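Local coordinates for protein aminotransferase, class I and II (Erwinia tasmaniensis, PDB 5Z0Q) that belongs to the class I and II aminotransferase family and holds pyridoxal-5'-phosphate covalently in a pocket shared by the two subunits of a dimer, at residues E205-L210 and P238-N243; D34-W39 and E375-R380; R109-A114 and A261-M266; V119-I124 and N173-G178. All coordinates share one frame; numbering follows the deposited sequence.

Contact 1 of 4, residues E205-L210 and P238-N243; sequences EIHCDL and PSKSFN. With PLP (pyridoxal-5'-phosphate), chain M.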
# COMPACT_ATOMS: atom_id res chain seq x y z
N GLU A 205 -6.79 16.73 5.96
CA GLU A 205 -7.88 17.42 5.28
C GLU A 205 -8.58 16.49 4.30
O GLU A 205 -8.81 16.86 3.14
CB GLU A 205 -7.34 18.68 4.59
CG GLU A 205 -6.45 19.52 5.49
CD GLU A 205 -6.01 20.83 4.86
OE1 GLU A 205 -5.53 21.71 5.61
OE2 GLU A 205 -6.13 20.97 3.63
N ILE A 206 -8.91 15.29 4.76
CA ILE A 206 -9.56 14.31 3.90
C ILE A 206 -11.00 14.70 3.60
O ILE A 206 -11.52 14.40 2.52
CB ILE A 206 -9.46 12.91 4.54
CG1 ILE A 206 -10.21 11.86 3.71
CG2 ILE A 206 -10.01 12.93 5.95
CD1 ILE A 206 -9.64 11.66 2.33
N HIS A 207 -11.67 15.38 4.53
CA HIS A 207 -13.06 15.77 4.37
C HIS A 207 -13.23 17.15 3.75
O HIS A 207 -14.34 17.71 3.81
CB HIS A 207 -13.78 15.72 5.72
CG HIS A 207 -13.87 14.35 6.32
ND1 HIS A 207 -12.89 13.84 7.14
CD2 HIS A 207 -14.81 13.39 6.20
CE1 HIS A 207 -13.23 12.62 7.51
NE2 HIS A 207 -14.39 12.32 6.96
N CYS A 208 -12.18 17.72 3.16
CA CYS A 208 -12.25 19.09 2.66
C CYS A 208 -13.26 19.26 1.54
O CYS A 208 -13.73 20.39 1.32
CB CYS A 208 -10.86 19.55 2.19
SG CYS A 208 -10.20 18.61 0.80
N ASP A 209 -13.62 18.19 0.83
CA ASP A 209 -14.59 18.28 -0.24
C ASP A 209 -16.03 18.18 0.24
O ASP A 209 -16.95 18.39 -0.56
CB ASP A 209 -14.34 17.19 -1.29
CG ASP A 209 -13.04 17.38 -2.04
OD1 ASP A 209 -12.61 18.54 -2.20
OD2 ASP A 209 -12.45 16.37 -2.48
N LEU A 210 -16.25 17.87 1.52
CA LEU A 210 -17.59 17.61 2.05
C LEU A 210 -18.09 18.75 2.93
O LEU A 210 -18.82 18.52 3.90
CB LEU A 210 -17.61 16.29 2.82
CG LEU A 210 -17.31 15.04 1.99
CD1 LEU A 210 -17.33 13.80 2.86
CD2 LEU A 210 -18.30 14.91 0.84
N PRO A 238 -9.19 11.86 -2.47
CA PRO A 238 -10.61 11.79 -2.84
C PRO A 238 -11.28 10.51 -2.34
O PRO A 238 -12.35 10.13 -2.83
CB PRO A 238 -10.56 11.82 -4.37
CG PRO A 238 -9.29 11.12 -4.70
CD PRO A 238 -8.32 11.44 -3.58
N SER A 239 -10.65 9.85 -1.37
CA SER A 239 -11.14 8.55 -0.91
C SER A 239 -12.54 8.66 -0.31
O SER A 239 -13.44 7.89 -0.65
CB SER A 239 -10.17 7.94 0.09
OG SER A 239 -8.94 7.59 -0.53
N LYS A 240 -12.73 9.62 0.59
CA LYS A 240 -14.03 9.79 1.24
C LYS A 240 -14.97 10.67 0.44
O LYS A 240 -16.20 10.52 0.56
CB LYS A 240 -13.85 10.36 2.64
CG LYS A 240 -13.01 9.49 3.54
CD LYS A 240 -13.08 9.96 4.98
CE LYS A 240 -13.39 8.80 5.91
NZ LYS A 240 -12.40 7.69 5.76
N SER A 241 -14.44 11.60 -0.36
CA SER A 241 -15.29 12.46 -1.16
C SER A 241 -16.06 11.66 -2.20
O SER A 241 -17.22 11.96 -2.50
CB SER A 241 -14.45 13.55 -1.83
OG SER A 241 -13.54 14.12 -0.91
N PHE A 242 -15.43 10.62 -2.76
CA PHE A 242 -16.01 9.84 -3.84
C PHE A 242 -16.14 8.36 -3.49
O PHE A 242 -16.37 7.54 -4.39
CB PHE A 242 -15.20 10.02 -5.12
CG PHE A 242 -15.19 11.44 -5.63
CD1 PHE A 242 -14.26 12.35 -5.15
CD2 PHE A 242 -16.11 11.85 -6.57
CE1 PHE A 242 -14.26 13.66 -5.61
CE2 PHE A 242 -16.11 13.15 -7.03
CZ PHE A 242 -15.18 14.06 -6.55
N ASN A 243 -15.98 8.00 -2.22
CA ASN A 243 -16.21 6.63 -1.74
C ASN A 243 -15.28 5.63 -2.45
O ASN A 243 -15.72 4.60 -2.95
CB ASN A 243 -17.68 6.23 -1.90
CG ASN A 243 -18.06 5.07 -1.01
OD1 ASN A 243 -17.42 4.80 -0.00
ND2 ASN A 243 -19.13 4.38 -1.39
N1 PLP M . -8.35 10.60 7.92
C2 PLP M . -9.57 10.80 8.54
C2A PLP M . -9.73 11.92 9.53
C3 PLP M . -10.64 9.97 8.26
O3 PLP M . -11.85 10.17 8.89
C4 PLP M . -10.49 8.93 7.35
C4A PLP M . -11.69 8.13 6.92
C5 PLP M . -9.27 8.73 6.73
C6 PLP M . -8.20 9.57 7.01
C5A PLP M . -9.12 7.59 5.74
O4P PLP M . -7.77 7.21 5.60
P PLP M . -7.41 5.85 4.83
O1P PLP M . -8.25 4.72 5.37
O2P PLP M . -5.94 5.52 5.02
O3P PLP M . -7.69 6.05 3.36

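Contact 2 of 4, residues D34-W39 and E375-R380; sequences DILPLW and EEALQR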
# COMPACT_ATOMS: atom_id res chain seq x y z
N ASP A 34 -29.34 -8.79 13.05
CA ASP A 34 -30.29 -7.74 12.67
C ASP A 34 -29.85 -6.41 13.28
O ASP A 34 -30.48 -5.86 14.19
CB ASP A 34 -31.70 -8.12 13.09
CG ASP A 34 -32.75 -7.16 12.55
OD1 ASP A 34 -32.41 -6.29 11.73
OD2 ASP A 34 -33.93 -7.28 12.96
N ILE A 35 -28.73 -5.90 12.77
CA ILE A 35 -28.16 -4.64 13.22
C ILE A 35 -27.77 -3.83 11.99
O ILE A 35 -27.12 -4.35 11.08
CB ILE A 35 -26.93 -4.85 14.14
CG1 ILE A 35 -27.30 -5.73 15.33
CG2 ILE A 35 -26.38 -3.52 14.61
CD1 ILE A 35 -26.14 -6.01 16.26
N LEU A 36 -28.17 -2.56 11.97
CA LEU A 36 -27.88 -1.71 10.82
C LEU A 36 -26.46 -1.18 10.90
O LEU A 36 -26.11 -0.50 11.88
CB LEU A 36 -28.87 -0.55 10.76
CG LEU A 36 -30.35 -0.91 10.66
CD1 LEU A 36 -31.20 0.34 10.51
CD2 LEU A 36 -30.59 -1.87 9.51
N PRO A 37 -25.60 -1.45 9.91
CA PRO A 37 -24.23 -0.93 9.96
C PRO A 37 -24.16 0.56 9.67
O PRO A 37 -24.43 0.99 8.55
CB PRO A 37 -23.51 -1.74 8.87
CG PRO A 37 -24.44 -2.87 8.51
CD PRO A 37 -25.81 -2.35 8.77
N LEU A 38 -23.81 1.35 10.68
CA LEU A 38 -23.71 2.80 10.54
C LEU A 38 -22.46 3.30 11.25
O LEU A 38 -22.48 4.33 11.94
CB LEU A 38 -24.95 3.50 11.10
CG LEU A 38 -26.31 3.05 10.55
CD1 LEU A 38 -27.42 3.49 11.48
CD2 LEU A 38 -26.53 3.60 9.15
N TRP A 39 -21.34 2.59 11.08
CA TRP A 39 -20.14 2.84 11.87
C TRP A 39 -18.98 3.33 11.00
O TRP A 39 -18.66 4.52 11.04
CB TRP A 39 -19.77 1.59 12.67
CG TRP A 39 -19.54 0.36 11.85
CD1 TRP A 39 -20.46 -0.33 11.11
CD2 TRP A 39 -18.30 -0.35 11.69
NE1 TRP A 39 -19.87 -1.41 10.50
CE2 TRP A 39 -18.54 -1.44 10.84
CE3 TRP A 39 -17.01 -0.16 12.19
CZ2 TRP A 39 -17.54 -2.34 10.48
CZ3 TRP A 39 -16.02 -1.05 11.83
CH2 TRP A 39 -16.29 -2.13 10.98
N GLU A 375 -34.11 6.53 7.49
CA GLU A 375 -35.39 6.55 8.18
C GLU A 375 -35.56 5.32 9.05
O GLU A 375 -36.08 5.41 10.18
CB GLU A 375 -36.53 6.66 7.17
CG GLU A 375 -36.54 7.96 6.37
CD GLU A 375 -37.54 7.93 5.23
OE1 GLU A 375 -38.07 6.84 4.93
OE2 GLU A 375 -37.79 9.00 4.64
N GLU A 376 -35.14 4.15 8.56
CA GLU A 376 -35.20 2.94 9.37
C GLU A 376 -34.28 3.03 10.58
O GLU A 376 -34.59 2.50 11.65
CB GLU A 376 -34.85 1.72 8.53
CG GLU A 376 -35.81 1.46 7.37
CD GLU A 376 -35.41 0.26 6.54
OE1 GLU A 376 -34.37 -0.36 6.85
OE2 GLU A 376 -36.14 -0.06 5.58
N ALA A 377 -33.13 3.70 10.43
CA ALA A 377 -32.23 3.89 11.56
C ALA A 377 -32.83 4.84 12.59
O ALA A 377 -32.73 4.59 13.80
CB ALA A 377 -30.88 4.41 11.08
N LEU A 378 -33.45 5.93 12.14
CA LEU A 378 -34.05 6.88 13.06
C LEU A 378 -35.21 6.26 13.83
O LEU A 378 -35.43 6.59 15.00
CB LEU A 378 -34.51 8.12 12.31
CG LEU A 378 -33.39 8.98 11.72
CD1 LEU A 378 -33.96 10.19 11.00
CD2 LEU A 378 -32.44 9.41 12.83
N GLN A 379 -35.98 5.37 13.19
CA GLN A 379 -37.09 4.73 13.89
C GLN A 379 -36.61 3.73 14.93
O GLN A 379 -37.23 3.58 15.98
CB GLN A 379 -38.03 4.07 12.89
CG GLN A 379 -39.30 3.50 13.51
CD GLN A 379 -40.09 4.53 14.29
OE1 GLN A 379 -40.04 5.73 14.00
NE2 GLN A 379 -40.82 4.08 15.30
N ARG A 380 -35.50 3.04 14.65
CA ARG A 380 -34.92 2.16 15.67
C ARG A 380 -34.40 2.95 16.86
O ARG A 380 -34.40 2.45 17.98
CB ARG A 380 -33.80 1.31 15.06
CG ARG A 380 -34.28 0.29 14.04
CD ARG A 380 -33.18 -0.70 13.70
NE ARG A 380 -33.66 -1.77 12.82
CZ ARG A 380 -32.96 -2.85 12.52
NH1 ARG A 380 -31.74 -3.03 13.02
NH2 ARG A 380 -33.47 -3.77 11.71

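Contact 3 of 4, residues R109-A114 and A261-M266; sequences RAFTEA and ARFNRM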
# COMPACT_ATOMS: atom_id res chain seq x y z
N ARG A 109 6.83 9.32 12.80
CA ARG A 109 8.12 8.65 12.88
C ARG A 109 9.25 9.53 12.35
O ARG A 109 10.40 9.38 12.78
CB ARG A 109 8.09 7.33 12.10
CG ARG A 109 6.91 6.42 12.41
CD ARG A 109 7.25 5.37 13.44
NE ARG A 109 6.09 4.54 13.75
CZ ARG A 109 5.76 3.43 13.09
NH1 ARG A 109 6.51 3.01 12.08
NH2 ARG A 109 4.68 2.75 13.44
N ALA A 110 8.94 10.45 11.44
CA ALA A 110 9.97 11.25 10.78
C ALA A 110 10.16 12.63 11.38
O ALA A 110 11.27 13.17 11.33
CB ALA A 110 9.64 11.41 9.29
N PHE A 111 9.11 13.23 11.95
CA PHE A 111 9.17 14.59 12.47
C PHE A 111 9.21 14.64 13.99
O PHE A 111 9.04 15.71 14.57
CB PHE A 111 7.98 15.40 11.95
CG PHE A 111 7.88 15.43 10.45
CD1 PHE A 111 9.03 15.50 9.67
CD2 PHE A 111 6.65 15.39 9.82
CE1 PHE A 111 8.94 15.52 8.29
CE2 PHE A 111 6.56 15.42 8.44
CZ PHE A 111 7.70 15.49 7.67
N THR A 112 9.44 13.50 14.65
CA THR A 112 9.47 13.43 16.10
C THR A 112 10.56 12.46 16.52
O THR A 112 10.91 11.54 15.78
CB THR A 112 8.11 12.98 16.67
OG1 THR A 112 7.05 13.63 15.96
CG2 THR A 112 8.00 13.34 18.14
N GLU A 113 11.10 12.69 17.71
CA GLU A 113 12.11 11.81 18.30
C GLU A 113 11.59 11.25 19.62
O GLU A 113 10.51 11.61 20.09
CB GLU A 113 13.44 12.56 18.48
CG GLU A 113 14.20 12.74 17.18
CD GLU A 113 15.03 14.00 17.15
OE1 GLU A 113 15.02 14.74 18.15
OE2 GLU A 113 15.68 14.26 16.11
N ALA A 114 12.38 10.34 20.21
CA ALA A 114 11.91 9.56 21.35
C ALA A 114 11.51 10.45 22.52
O ALA A 114 10.52 10.19 23.20
CB ALA A 114 12.98 8.56 21.77
N ALA A 261 12.37 15.54 2.45
CA ALA A 261 13.41 14.51 2.40
C ALA A 261 13.34 13.61 3.63
O ALA A 261 13.50 12.39 3.51
CB ALA A 261 14.79 15.16 2.28
N ARG A 262 13.10 14.19 4.81
CA ARG A 262 12.93 13.38 6.01
C ARG A 262 11.69 12.50 5.91
O ARG A 262 11.69 11.37 6.41
CB ARG A 262 12.85 14.28 7.24
CG ARG A 262 14.11 15.09 7.51
CD ARG A 262 13.87 16.16 8.56
NE ARG A 262 13.44 15.60 9.84
CZ ARG A 262 13.11 16.32 10.91
NH1 ARG A 262 13.16 17.65 10.85
NH2 ARG A 262 12.74 15.72 12.03
N PHE A 263 10.63 13.00 5.27
CA PHE A 263 9.42 12.22 5.10
C PHE A 263 9.65 11.05 4.15
O PHE A 263 9.30 9.90 4.45
CB PHE A 263 8.29 13.12 4.59
CG PHE A 263 6.95 12.44 4.52
CD1 PHE A 263 6.11 12.42 5.62
CD2 PHE A 263 6.52 11.84 3.35
CE1 PHE A 263 4.87 11.81 5.56
CE2 PHE A 263 5.28 11.22 3.28
CZ PHE A 263 4.46 11.21 4.39
N ASN A 264 10.26 11.32 2.99
CA ASN A 264 10.49 10.27 2.00
C ASN A 264 11.47 9.22 2.50
O ASN A 264 11.33 8.04 2.17
CB ASN A 264 10.99 10.88 0.69
CG ASN A 264 9.94 11.73 0.00
OD1 ASN A 264 8.74 11.43 0.07
ND2 ASN A 264 10.37 12.80 -0.66
N ARG A 265 12.46 9.62 3.30
CA ARG A 265 13.41 8.66 3.85
C ARG A 265 12.73 7.71 4.82
O ARG A 265 13.06 6.51 4.87
CB ARG A 265 14.57 9.39 4.52
CG ARG A 265 15.64 8.48 5.09
CD ARG A 265 16.95 9.23 5.32
NE ARG A 265 16.83 10.31 6.30
CZ ARG A 265 16.73 11.59 5.99
NH1 ARG A 265 16.73 11.98 4.72
NH2 ARG A 265 16.63 12.50 6.95
N MET A 266 11.77 8.21 5.60
CA MET A 266 11.01 7.35 6.51
C MET A 266 10.04 6.46 5.74
O MET A 266 9.70 5.36 6.21
CB MET A 266 10.27 8.20 7.53
CG MET A 266 9.46 7.42 8.56
SD MET A 266 10.49 6.37 9.61
CE MET A 266 11.62 7.58 10.29

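Contact 4 of 4, residues V119-I124 and N173-G178; sequences VSATPI and NPHNPG. With PLP (pyridoxal-5'-phosphate), chain M.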
# COMPACT_ATOMS: atom_id res chain seq x y z
N VAL A 119 0.88 16.69 19.86
CA VAL A 119 -0.29 17.38 20.39
C VAL A 119 -1.42 17.25 19.38
O VAL A 119 -1.21 17.44 18.17
CB VAL A 119 -0.01 18.86 20.69
CG1 VAL A 119 -1.18 19.49 21.43
CG2 VAL A 119 1.27 19.01 21.48
N SER A 120 -2.62 16.95 19.87
CA SER A 120 -3.81 16.91 19.03
C SER A 120 -5.02 17.21 19.89
O SER A 120 -4.91 17.43 21.10
CB SER A 120 -3.95 15.55 18.33
OG SER A 120 -4.44 14.57 19.22
N ALA A 121 -6.19 17.22 19.26
CA ALA A 121 -7.44 17.40 19.96
C ALA A 121 -7.99 16.05 20.40
O ALA A 121 -7.57 14.99 19.94
CB ALA A 121 -8.46 18.12 19.09
N THR A 122 -8.95 16.09 21.33
CA THR A 122 -9.69 14.91 21.74
C THR A 122 -11.14 15.34 21.92
O THR A 122 -11.41 16.38 22.54
CB THR A 122 -9.14 14.28 23.03
OG1 THR A 122 -10.04 13.26 23.49
CG2 THR A 122 -8.96 15.33 24.12
N PRO A 123 -12.11 14.59 21.36
CA PRO A 123 -11.90 13.36 20.57
C PRO A 123 -11.31 13.64 19.20
O PRO A 123 -11.27 14.80 18.78
CB PRO A 123 -13.31 12.79 20.46
CG PRO A 123 -14.19 14.00 20.47
CD PRO A 123 -13.53 14.96 21.42
N ILE A 124 -10.87 12.59 18.50
CA ILE A 124 -10.22 12.76 17.20
C ILE A 124 -10.15 11.41 16.50
O ILE A 124 -10.43 10.37 17.10
CB ILE A 124 -8.82 13.38 17.37
CG1 ILE A 124 -8.38 14.09 16.09
CG2 ILE A 124 -7.81 12.32 17.79
CD1 ILE A 124 -7.08 14.85 16.23
N ASN A 173 -8.87 19.09 9.86
CA ASN A 173 -9.80 20.10 9.36
C ASN A 173 -10.30 19.72 7.97
O ASN A 173 -9.52 19.74 7.01
CB ASN A 173 -9.14 21.48 9.33
CG ASN A 173 -10.06 22.57 8.83
OD1 ASN A 173 -11.29 22.44 8.90
ND2 ASN A 173 -9.48 23.64 8.31
N PRO A 174 -11.59 19.38 7.80
CA PRO A 174 -12.64 19.30 8.83
C PRO A 174 -12.38 18.21 9.86
O PRO A 174 -11.69 17.23 9.56
CB PRO A 174 -13.90 18.99 8.02
CG PRO A 174 -13.58 19.39 6.62
CD PRO A 174 -12.13 19.10 6.46
N HIS A 175 -12.92 18.37 11.06
CA HIS A 175 -12.54 17.54 12.19
C HIS A 175 -13.39 16.28 12.26
O HIS A 175 -14.62 16.35 12.28
CB HIS A 175 -12.66 18.33 13.50
CG HIS A 175 -12.19 17.57 14.70
ND1 HIS A 175 -12.96 16.62 15.33
CD2 HIS A 175 -11.02 17.62 15.37
CE1 HIS A 175 -12.28 16.11 16.35
NE2 HIS A 175 -11.10 16.70 16.40
N ASN A 176 -12.72 15.13 12.30
CA ASN A 176 -13.33 13.84 12.59
C ASN A 176 -13.17 13.55 14.08
O ASN A 176 -12.04 13.60 14.59
CB ASN A 176 -12.66 12.74 11.78
CG ASN A 176 -13.42 11.43 11.82
OD1 ASN A 176 -14.65 11.41 11.83
ND2 ASN A 176 -12.69 10.32 11.82
N PRO A 177 -14.25 13.24 14.81
CA PRO A 177 -15.62 12.97 14.36
C PRO A 177 -16.60 14.14 14.49
O PRO A 177 -17.75 13.99 14.06
CB PRO A 177 -16.04 11.84 15.29
CG PRO A 177 -15.38 12.21 16.59
CD PRO A 177 -14.09 12.92 16.24
N GLY A 178 -16.16 15.26 15.06
CA GLY A 178 -17.09 16.35 15.32
C GLY A 178 -17.74 16.90 14.07
O GLY A 178 -18.93 17.24 14.07
N1 PLP M . -8.35 10.60 7.92
C2 PLP M . -9.57 10.80 8.54
C2A PLP M . -9.73 11.92 9.53
C3 PLP M . -10.64 9.97 8.26
O3 PLP M . -11.85 10.17 8.89
C4 PLP M . -10.49 8.93 7.35
C4A PLP M . -11.69 8.13 6.92
C5 PLP M . -9.27 8.73 6.73
C6 PLP M . -8.20 9.57 7.01
C5A PLP M . -9.12 7.59 5.74
O4P PLP M . -7.77 7.21 5.60
P PLP M . -7.41 5.85 4.83
O1P PLP M . -8.25 4.72 5.37
O2P PLP M . -5.94 5.52 5.02
O3P PLP M . -7.69 6.05 3.36

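Contact 1 of 4, residues E205-L210 and P238-N243
Ile206 and Lys240 meet beneath pyridoxal-5'-phosphate, in the PLP pocket of a fold type I aminotransferase. Residues 205-210 and 238-243 are loops that follow two adjacent parallel strands, 200-204 and 232-236, of the large-domain sheet. Two type I turns, Glu205 to Cys208 and His207 to Leu210, shape the first loop. The CG1 branch of Ile206 lies across the Lys240 chain at about a right angle, with CG1 3.7 Å from Lys240 CD. The CG2 methyl of Ile206 sits over one face of the pyridine ring, 3.4 Å from PLP C2. His207 comes next. His207 CE1 is 3.1 Å from PLP O3, which lies at the imidazole edge near the ring plane. Lys240 CD approaches the same imidazole obliquely. The Lys240 chain bends at its last two torsions (chi4 56°), which turns NZ to PLP C4A at 1.4 Å, a covalent link consistent with a Schiff base. Tyr66 of the second subunit is hydrogen-bonded to this NZ. Asp209 accepts a hydrogen bond from Ser241 at 3.0 Å between OG and OD2. The hydroxyl meets OD2 on the anti side, 19° out of the carboxylate plane. Trp286 also bonds OD2, and Arg80 forms a salt bridge with OD1, so this buried carboxylate has three partners. Leu210 ends the segment, its CD1 methyl 4.2 Å from Lys240 O.

Contact 2 of 4, residues D34-W39 and E375-R380
Leu36 and Leu38 both meet Ala377 where strand 36-38 passes helix 375-380. The segment axes come within 10.2 Å and run at 103° to each other. On the buried side, Leu38 CD1 touches Ala377 CB at 3.6 Å, and Leu36 CD1 reaches Ala377 CB at 4.1 Å. Both leucine methyls converge on the alanine methyl. Arg380 is packed closely too. Its chain, extended from CG to NE, crosses Leu36 obliquely, and Leu36 CG lies over one face of the guanidinium, towards its rim. The far end forms a salt bridge, with Arg380 NH2 2.7 Å from Asp34 OD1. NH2 meets OD1 on the syn side, 30° out of the carboxylate plane. With the two planes 78° apart, the pairing is single-pronged, not side by side. Arg380 NH1 adds a weak hydrogen bond to Asp34 O at 3.3 Å, and its stronger partner is Gly348 O. The loose side is at Glu376, which is exposed and only grazes the strand, Glu376 CB lying 4.4 Å from Leu36 CD1. Strand 36-38 is an outer strand of the smaller sheet within this chain and pairs with strand 349-353. Helix 371-385 packs over it through Ala377, Arg380 extends the packing to Leu349, and Leu378 turns to helix 290-313.

Contact 3 of 4, residues R109-A114 and A261-M266
Ala110 and Met266 make the apolar centre of this contact, with Ala110 CB 3.7 Å from Met266 CB. Met266 leaves its helix with CG anti to the backbone N (chi1 -179°), then bends twice. Its sulphur comes alongside Arg109, with SD 3.6 Å from Arg109 CB, and its CE ends beside Arg109 O. The aromatic pair is the second apolar group. The tip of the Phe111 ring, CZ, lies 3.9 Å from Phe263 CB and near the edge of the Phe263 ring, and the two side chains cross obliquely. Both belong to helices of the large domain, 101-111 and 257-267, which pack against its central sheet: Phe111 and Phe263 both touch Ile233 of strand 232-236, and Phe263 also reaches Val95 and Leu97 of strand 94-97. Polar contact is limited to Arg262. It bends at chi3 and brings its guanidinium to the end of helix 101-111, where Arg262 NH2 makes a weak hydrogen bond to Ala110 O at 3.0 Å and 134°. Phe111 CD1 lies over one face of that guanidinium, 4.2 Å above its plane and offset towards the rim. Glu258 forms a long, weak ion pair with Arg262 NH1. At the dimer interface, Met270 of the second subunit packs on both Arg109 and Met266.

Contact 4 of 4, residues V119-I124 and N173-G178
His175 points its imidazole at Pro123, in the bend that follows strand 119-122. CG stands anti to the backbone N (chi1 -175°), which carries the ring across to the other segment. The ring meets Pro123 with its edge: Pro123 O lies near the ring plane, 2.9 Å from His175 CE1. Ile124 crosses the imidazole at about a right angle, with CG1 3.8 Å from His175 NE2. Ala121 CB comes to the ring obliquely, 4.0 Å from His175 NE2. At the other end of the contact, the Pro177 ring lies beside the Pro123-Ile124 peptide, and its CD is 4.3 Å from Pro123 CB. Both prolines follow cis peptide bonds and both touch Trp329 of the small-domain sheet. The backbones meet at Ile124 CA, which makes a CA-H...O contact with Asn176 O at 3.3 Å. The Asn176 side chain turns to pyridoxal-5'-phosphate, its ND2 3.1 Å from PLP O3, while OD1 takes a weak hydrogen bond from Arg364. The contact borders the PLP pocket, to which Asn176 contributes, where loops leave neighbouring parallel strands of the large domain. Gly178 N gives His175 ND1 a weak hydrogen bond (3.5 Å) within its own loop. If that weak bond holds, ND1 would be an unprotonated nitrogen. Asn176 ND2, close to PLP O3, would probably favour negative charge on that oxygen.

In the fold
Contact 2 joins regions near the two ends of the chain, and the other three lie inside the loop it closes. Contact 3 encloses contacts 4 and 1, which follow each other in series. Contacts 1 and 4 are neighbours, with centres 16 Å apart; they touch where Pro174 packs against His207 and Cys208, and both reach pyridoxal-5'-phosphate. They lie at the ends of strands of the large mixed sheet, and the helices of contact 3 flank that sheet. Contact 2 sits on the smaller sheet, about 42 Å from contact 3 between centres and across the middle of the chain. Contacts 1 and 3 also touch the second subunit, which thus reaches both the PLP pocket and the outer helices.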